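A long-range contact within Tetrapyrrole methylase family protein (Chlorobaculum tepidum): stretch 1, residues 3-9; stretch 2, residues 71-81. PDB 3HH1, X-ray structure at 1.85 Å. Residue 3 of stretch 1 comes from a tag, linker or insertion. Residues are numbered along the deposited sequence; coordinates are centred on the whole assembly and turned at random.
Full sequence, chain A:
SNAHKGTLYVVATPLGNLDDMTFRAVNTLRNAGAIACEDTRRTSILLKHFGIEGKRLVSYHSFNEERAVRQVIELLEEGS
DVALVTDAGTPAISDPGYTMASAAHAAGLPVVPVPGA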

# COMPACT_ATOMS: atom_id res chain seq x y z
N ALA A 3 13.19 -15.81 -20.85
CA ALA A 3 13.88 -14.68 -20.15
C ALA A 3 13.17 -14.39 -18.83
O ALA A 3 12.13 -13.74 -18.81
CB ALA A 3 13.90 -13.42 -21.03
N HIS A 4 13.74 -14.86 -17.73
CA HIS A 4 13.09 -14.86 -16.43
C HIS A 4 12.94 -13.43 -15.86
O HIS A 4 13.89 -12.66 -15.86
CB HIS A 4 13.92 -15.73 -15.50
CG HIS A 4 13.32 -15.92 -14.14
ND1 HIS A 4 12.46 -16.96 -13.84
CD2 HIS A 4 13.48 -15.22 -13.00
CE1 HIS A 4 12.10 -16.88 -12.58
NE2 HIS A 4 12.71 -15.83 -12.04
N LYS A 5 11.74 -13.08 -15.43
CA LYS A 5 11.46 -11.79 -14.85
C LYS A 5 11.86 -11.82 -13.37
O LYS A 5 11.62 -12.83 -12.67
CB LYS A 5 9.97 -11.49 -14.95
CG LYS A 5 9.41 -11.39 -16.32
CD LYS A 5 7.87 -11.24 -16.30
CE LYS A 5 7.35 -10.99 -17.71
NZ LYS A 5 5.89 -10.77 -17.80
N GLY A 6 12.45 -10.75 -12.88
CA GLY A 6 12.65 -10.56 -11.46
C GLY A 6 11.34 -10.18 -10.82
O GLY A 6 10.39 -9.71 -11.48
N THR A 7 11.29 -10.39 -9.52
CA THR A 7 10.14 -10.09 -8.69
C THR A 7 10.42 -8.86 -7.87
O THR A 7 11.52 -8.70 -7.32
CB THR A 7 9.85 -11.31 -7.78
OG1 THR A 7 9.41 -12.40 -8.60
CG2 THR A 7 8.78 -11.00 -6.71
N LEU A 8 9.41 -7.98 -7.79
CA LEU A 8 9.43 -6.89 -6.85
C LEU A 8 8.81 -7.39 -5.53
O LEU A 8 7.56 -7.62 -5.46
CB LEU A 8 8.65 -5.69 -7.36
CG LEU A 8 8.73 -4.46 -6.47
CD1 LEU A 8 10.23 -3.90 -6.31
CD2 LEU A 8 7.80 -3.35 -6.92
N TYR A 9 9.63 -7.60 -4.50
CA TYR A 9 9.13 -7.98 -3.17
C TYR A 9 8.85 -6.75 -2.35
O TYR A 9 9.70 -5.89 -2.23
CB TYR A 9 10.17 -8.82 -2.42
CG TYR A 9 10.36 -10.18 -3.02
CD1 TYR A 9 9.40 -11.16 -2.88
CD2 TYR A 9 11.49 -10.48 -3.78
CE1 TYR A 9 9.54 -12.38 -3.44
CE2 TYR A 9 11.63 -11.70 -4.36
CZ TYR A 9 10.67 -12.67 -4.18
OH TYR A 9 10.82 -13.92 -4.76
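Stretch 2, residues 71-81: QVIELLEEGSD

Stretch 2 enters as the last turns of a helix, with phi/psi near -63/-42 through Leu-76, and breaks at Gly-79, whose phi of 89° marks a Schellman motif. Two backbone bonds close it: Ser-80 N to Leu-75 O at 3.1 Å and Gly-79 N to Leu-76 O at 3.0 Å. From there Ser-80 and Asp-81 are extended and run roughly the same way as the loop of stretch 1 that leads into the strand at Leu-8. The closest CA pair is Gly-6 CA to Gly-79 CA, at 4.2 Å.

Leu-76 O accepts a second bond, from Gly-6 N (2.9 Å, 166° at the hydrogen), so the helix end is tied to the loop. Thr-7 N donates to Asp-81 OD1 (3.1 Å, 175°). Asp-81 OD2 accepts from a water at 2.6 Å, which also hydrogen-bonds Tyr-9 OH at 2.7 Å; both carboxylate oxygens are thereby engaged. Gly-6 O, by contrast, is buried without a partner.

An ideal CB on Gly-6 would lie 2.0 Å from Ser-80 O, a clash. Its absence lets Gly-6 CA approach Ser-80 O to 3.5 Å in a CA-H...O contact (164°). Farther back along the helix the contact is apolar: Leu-8 CB meets Leu-76 CD1, and Leu-8 CD1 meets Val-72 CG1, both at 4.1 Å.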

# COMPACT_ATOMS: atom_id res chain seq x y z
N GLN A 71 15.04 2.63 -12.92
CA GLN A 71 16.06 1.74 -12.38
C GLN A 71 15.48 0.41 -11.90
O GLN A 71 16.08 -0.65 -12.14
CB GLN A 71 16.80 2.39 -11.21
CG GLN A 71 17.72 3.51 -11.64
CD GLN A 71 18.37 4.10 -10.44
OE1 GLN A 71 19.55 3.95 -10.25
NE2 GLN A 71 17.59 4.68 -9.57
N VAL A 72 14.34 0.48 -11.22
CA VAL A 72 13.70 -0.73 -10.69
C VAL A 72 13.18 -1.59 -11.82
O VAL A 72 13.43 -2.81 -11.83
CB VAL A 72 12.56 -0.37 -9.70
CG1 VAL A 72 11.62 -1.58 -9.41
CG2 VAL A 72 13.14 0.26 -8.42
N ILE A 73 12.50 -0.98 -12.79
CA ILE A 73 11.97 -1.75 -13.92
C ILE A 73 13.08 -2.39 -14.72
O ILE A 73 12.96 -3.55 -15.11
CB ILE A 73 11.04 -0.91 -14.85
CG1 ILE A 73 9.78 -0.41 -14.12
CG2 ILE A 73 10.67 -1.69 -16.16
CD1 ILE A 73 8.80 -1.45 -13.70
N GLU A 74 14.18 -1.66 -14.95
CA GLU A 74 15.29 -2.22 -15.68
C GLU A 74 15.87 -3.40 -14.94
O GLU A 74 16.17 -4.44 -15.56
CB GLU A 74 16.34 -1.16 -15.99
CG GLU A 74 15.82 -0.21 -17.06
CD GLU A 74 16.77 0.91 -17.43
OE1 GLU A 74 17.87 1.00 -16.85
OE2 GLU A 74 16.40 1.72 -18.31
N LEU A 75 16.04 -3.29 -13.62
CA LEU A 75 16.60 -4.40 -12.85
C LEU A 75 15.68 -5.65 -12.90
O LEU A 75 16.15 -6.75 -13.10
CB LEU A 75 16.85 -3.97 -11.44
CG LEU A 75 17.88 -4.67 -10.56
CD1 LEU A 75 19.12 -5.23 -11.30
CD2 LEU A 75 18.28 -3.70 -9.49
N LEU A 76 14.39 -5.44 -12.75
CA LEU A 76 13.40 -6.54 -12.83
C LEU A 76 13.39 -7.20 -14.22
O LEU A 76 13.39 -8.43 -14.35
CB LEU A 76 12.02 -6.00 -12.50
CG LEU A 76 11.72 -5.55 -11.06
CD1 LEU A 76 10.35 -4.89 -10.96
CD2 LEU A 76 11.88 -6.72 -10.06
N GLU A 77 13.44 -6.38 -15.26
CA GLU A 77 13.49 -6.93 -16.62
C GLU A 77 14.76 -7.75 -16.86
O GLU A 77 14.77 -8.70 -17.66
CB GLU A 77 13.43 -5.81 -17.65
CG GLU A 77 12.14 -5.02 -17.68
CD GLU A 77 11.01 -5.75 -18.37
OE1 GLU A 77 11.26 -6.83 -18.92
OE2 GLU A 77 9.86 -5.23 -18.36
N GLU A 78 15.86 -7.34 -16.23
CA GLU A 78 17.09 -8.08 -16.30
C GLU A 78 17.14 -9.34 -15.42
O GLU A 78 18.18 -9.99 -15.38
CB GLU A 78 18.29 -7.18 -15.98
CG GLU A 78 18.50 -6.03 -16.98
CD GLU A 78 19.15 -6.46 -18.27
OE1 GLU A 78 19.20 -7.70 -18.53
OE2 GLU A 78 19.61 -5.57 -19.03
N GLY A 79 16.04 -9.68 -14.74
CA GLY A 79 15.94 -10.94 -13.99
C GLY A 79 16.42 -10.84 -12.55
O GLY A 79 16.59 -11.85 -11.91
N SER A 80 16.60 -9.63 -12.04
CA SER A 80 17.03 -9.44 -10.67
C SER A 80 15.82 -9.11 -9.80
O SER A 80 15.00 -8.27 -10.18
CB SER A 80 18.01 -8.29 -10.61
OG SER A 80 18.44 -8.06 -9.30
N ASP A 81 15.71 -9.72 -8.63
CA ASP A 81 14.73 -9.26 -7.67
C ASP A 81 15.08 -7.90 -7.10
O ASP A 81 16.26 -7.51 -7.04
CB ASP A 81 14.60 -10.27 -6.55
CG ASP A 81 14.31 -11.65 -7.07
OD1 ASP A 81 13.80 -11.76 -8.23
OD2 ASP A 81 14.60 -12.63 -6.33
O HOH W 1 12.80 -14.47 -6.47